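PDB 3B1N: ribokinase, putative from Burkholderia thailandensis, which binds ADP and nucleosides such as inosine and mizoribine, and probably acts as a nucleoside kinase of the pfkB (ribokinase-like) family. Local coordinates for residues R181-A186 against T203-D208. Residues are numbered along the deposited sequence; the frame is centred on the assembly and turned at random.
Sequences RSIELA and TGWSED. With NA (sodium ion), chain H.
The indole of W205 meets the last turn of helix 176-185 with the far edge of its six-membered ring. I183 CG2 lies 3.9 Å from W205 CZ3 near the ring plane, and E184 OE1 approaches W205 CH2 at 3.9 Å, also at the edge, its carboxylate turned 45° from the ring. An aromatic C-H edge is slightly positive, so a carboxylate oxygen there is probably mildly favourable. Branching at CB lets I183 serve two partners: CG2, anti to the backbone N, abuts the indole edge, while CD1 meets T203 CG2 tip to tip at 3.8 Å. T203 suits its place because its methyl joins this apolar patch while OG1 hydrogen-bonds to V199 O, one turn back in helix 193-203, and accepts from W205 N (2.9 Å), an ST turn spanning G204, whose positive phi glycine tolerates easily. T203 CB also sits 3.6 Å above one indole face, displaced toward its rim. Carbonyls at the helix end run short of helical N-H partners, so I183 O, E184 O and A186 O can turn to sodium, joined by water and R213 O, whose side chain makes a cation-pi contact with W205. The contact thus joins helix 176-185 to the turn linking helices 193-203 and 207-211, while S182 and A186 pack against strand 163-165.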
ATOM      1  N   ARG B 181     -16.838  23.577 -10.401  1.00 20.99           N
ATOM      2  CA  ARG B 181     -16.319  24.954 -10.362  1.00 21.75           C
ATOM      3  C   ARG B 181     -14.848  25.019 -10.783  1.00 21.42           C
ATOM      4  O   ARG B 181     -14.449  25.877 -11.581  1.00 21.29           O
ATOM      5  CB  ARG B 181     -16.549  25.588  -8.993  1.00 22.72           C
ATOM      6  CG  ARG B 181     -15.805  26.892  -8.744  1.00 24.32           C
ATOM      7  CD  ARG B 181     -16.335  28.009  -9.622  1.00 28.06           C
ATOM      8  NE  ARG B 181     -15.776  29.274  -9.164  1.00 31.13           N
ATOM      9  CZ  ARG B 181     -16.007  30.447  -9.737  1.00 33.15           C
ATOM     10  NH1 ARG B 181     -16.806  30.534 -10.792  1.00 32.80           N
ATOM     11  NH2 ARG B 181     -15.426  31.529  -9.255  1.00 32.42           N
ATOM     12  N   SER B 182     -14.052  24.088 -10.262  1.00 21.01           N
ATOM     13  CA  SER B 182     -12.611  24.082 -10.569  1.00 20.54           C
ATOM     14  C   SER B 182     -12.336  23.904 -12.052  1.00 19.34           C
ATOM     15  O   SER B 182     -11.440  24.562 -12.602  1.00 20.01           O
ATOM     16  CB  SER B 182     -11.917  23.001  -9.725  1.00 20.37           C
ATOM     17  OG  SER B 182     -12.037  23.319  -8.358  1.00 24.23           O
ATOM     18  N   ILE B 183     -13.099  23.018 -12.689  1.00 19.11           N
ATOM     19  CA  ILE B 183     -12.998  22.759 -14.115  1.00 18.93           C
ATOM     20  C   ILE B 183     -13.462  23.968 -14.932  1.00 20.02           C
ATOM     21  O   ILE B 183     -12.808  24.310 -15.943  1.00 18.90           O
ATOM     22  CB  ILE B 183     -13.805  21.510 -14.492  1.00 20.08           C
ATOM     23  CG1 ILE B 183     -13.142  20.263 -13.879  1.00 19.88           C
ATOM     24  CG2 ILE B 183     -13.941  21.368 -16.003  1.00 20.54           C
ATOM     25  CD1 ILE B 183     -14.068  19.030 -13.824  1.00 20.76           C
ATOM     26  N   GLU B 184     -14.558  24.618 -14.503  1.00 20.33           N
ATOM     27  CA  GLU B 184     -14.956  25.887 -15.140  1.00 21.66           C
ATOM     28  C   GLU B 184     -13.798  26.918 -15.164  1.00 20.10           C
ATOM     29  O   GLU B 184     -13.462  27.479 -16.207  1.00 21.47           O
ATOM     30  CB  GLU B 184     -16.229  26.478 -14.481  1.00 22.30           C
ATOM     31  CG  GLU B 184     -17.540  25.743 -14.882  1.00 29.48           C
ATOM     32  CD  GLU B 184     -18.646  25.886 -13.842  1.00 36.80           C
ATOM     33  OE1 GLU B 184     -19.726  25.234 -13.995  1.00 40.38           O
ATOM     34  OE2 GLU B 184     -18.436  26.653 -12.857  1.00 40.80           O
ATOM     35  N   LEU B 185     -13.115  27.093 -14.045  1.00 20.44           N
ATOM     36  CA  LEU B 185     -12.005  28.024 -13.930  1.00 19.64           C
ATOM     37  C   LEU B 185     -10.741  27.599 -14.696  1.00 19.84           C
ATOM     38  O   LEU B 185      -9.983  28.442 -15.164  1.00 19.92           O
ATOM     39  CB  LEU B 185     -11.630  28.213 -12.457  1.00 19.83           C
ATOM     40  CG  LEU B 185     -12.704  28.804 -11.519  1.00 20.64           C
ATOM     41  CD1 LEU B 185     -12.174  28.785 -10.102  1.00 22.99           C
ATOM     42  CD2 LEU B 185     -13.160  30.231 -11.938  1.00 22.40           C
ATOM     43  N   ALA B 186     -10.503  26.290 -14.779  1.00 18.42           N
ATOM     44  CA  ALA B 186      -9.233  25.793 -15.331  1.00 17.91           C
ATOM     45  C   ALA B 186      -9.079  26.080 -16.824  1.00 17.60           C
ATOM     46  O   ALA B 186     -10.055  26.025 -17.571  1.00 18.10           O
ATOM     47  CB  ALA B 186      -9.121  24.272 -15.101  1.00 16.69           C
ATOM     48  N   THR B 203     -18.749  14.898 -11.222  1.00 23.40           N
ATOM     49  CA  THR B 203     -19.324  16.118 -11.785  1.00 23.40           C
ATOM     50  C   THR B 203     -20.706  15.874 -12.367  1.00 24.40           C
ATOM     51  O   THR B 203     -21.513  16.821 -12.475  1.00 24.33           O
ATOM     52  CB  THR B 203     -18.469  16.717 -12.924  1.00 23.07           C
ATOM     53  OG1 THR B 203     -18.336  15.761 -13.982  1.00 20.42           O
ATOM     54  CG2 THR B 203     -17.104  17.212 -12.423  1.00 21.06           C
ATOM     55  N   GLY B 204     -20.964  14.638 -12.791  1.00 25.58           N
ATOM     56  CA  GLY B 204     -22.164  14.350 -13.581  1.00 26.23           C
ATOM     57  C   GLY B 204     -22.016  14.757 -15.031  1.00 27.74           C
ATOM     58  O   GLY B 204     -22.991  14.787 -15.778  1.00 29.69           O
ATOM     59  N   TRP B 205     -20.797  15.097 -15.441  1.00 28.03           N
ATOM     60  CA  TRP B 205     -20.505  15.482 -16.812  1.00 27.58           C
ATOM     61  C   TRP B 205     -19.904  14.307 -17.582  1.00 28.40           C
ATOM     62  O   TRP B 205     -19.233  13.420 -16.992  1.00 28.07           O
ATOM     63  CB  TRP B 205     -19.544  16.682 -16.868  1.00 27.75           C
ATOM     64  CG  TRP B 205     -20.114  18.000 -16.426  1.00 27.37           C
ATOM     65  CD1 TRP B 205     -21.435  18.378 -16.453  1.00 28.89           C
ATOM     66  CD2 TRP B 205     -19.383  19.145 -15.957  1.00 27.02           C
ATOM     67  NE1 TRP B 205     -21.566  19.665 -15.992  1.00 27.43           N
ATOM     68  CE2 TRP B 205     -20.324  20.162 -15.682  1.00 27.00           C
ATOM     69  CE3 TRP B 205     -18.022  19.402 -15.725  1.00 25.91           C
ATOM     70  CZ2 TRP B 205     -19.952  21.419 -15.202  1.00 28.30           C
ATOM     71  CZ3 TRP B 205     -17.654  20.645 -15.229  1.00 26.05           C
ATOM     72  CH2 TRP B 205     -18.619  21.645 -14.973  1.00 28.53           C
ATOM     73  N   SER B 206     -20.138  14.317 -18.892  1.00 27.67           N
ATOM     74  CA  SER B 206     -19.515  13.420 -19.846  1.00 27.41           C
ATOM     75  C   SER B 206     -18.168  14.023 -20.220  1.00 26.69           C
ATOM     76  O   SER B 206     -17.943  15.189 -19.930  1.00 27.34           O
ATOM     77  CB  SER B 206     -20.410  13.313 -21.086  1.00 28.75           C
ATOM     78  OG  SER B 206     -20.460  14.572 -21.765  1.00 28.99           O
ATOM     79  N   GLU B 207     -17.277  13.257 -20.847  1.00 26.72           N
ATOM     80  CA  GLU B 207     -16.006  13.820 -21.303  1.00 27.41           C
ATOM     81  C   GLU B 207     -16.235  15.001 -22.237  1.00 27.45           C
ATOM     82  O   GLU B 207     -15.479  15.971 -22.190  1.00 26.98           O
ATOM     83  CB  GLU B 207     -15.118  12.784 -21.989  1.00 27.90           C
ATOM     84  CG  GLU B 207     -14.522  11.744 -21.055  1.00 29.74           C
ATOM     85  CD  GLU B 207     -13.484  10.872 -21.738  1.00 29.52           C
ATOM     86  OE1 GLU B 207     -13.066   9.860 -21.145  1.00 31.74           O
ATOM     87  OE2 GLU B 207     -13.085  11.188 -22.874  1.00 31.76           O
ATOM     88  N   ASP B 208     -17.286  14.891 -23.066  1.00 28.27           N
ATOM     89  CA  ASP B 208     -17.703  15.925 -24.011  1.00 29.08           C
ATOM     90  C   ASP B 208     -17.982  17.220 -23.300  1.00 28.45           C
ATOM     91  O   ASP B 208     -17.546  18.284 -23.754  1.00 29.27           O
ATOM     92  CB  ASP B 208     -18.988  15.510 -24.760  1.00 30.39           C
ATOM     93  CG  ASP B 208     -18.728  14.577 -25.936  1.00 32.93           C
ATOM     94  OD1 ASP B 208     -17.562  14.395 -26.358  1.00 37.29           O
ATOM     95  OD2 ASP B 208     -19.729  14.025 -26.461  1.00 38.31           O
TER
HETATM   96 NA    NA H 403     -12.356  25.978 -17.672  1.00 21.97          NA
HETATM   97  O   HOH W   1     -12.151  27.906 -19.201  1.00 27.34           O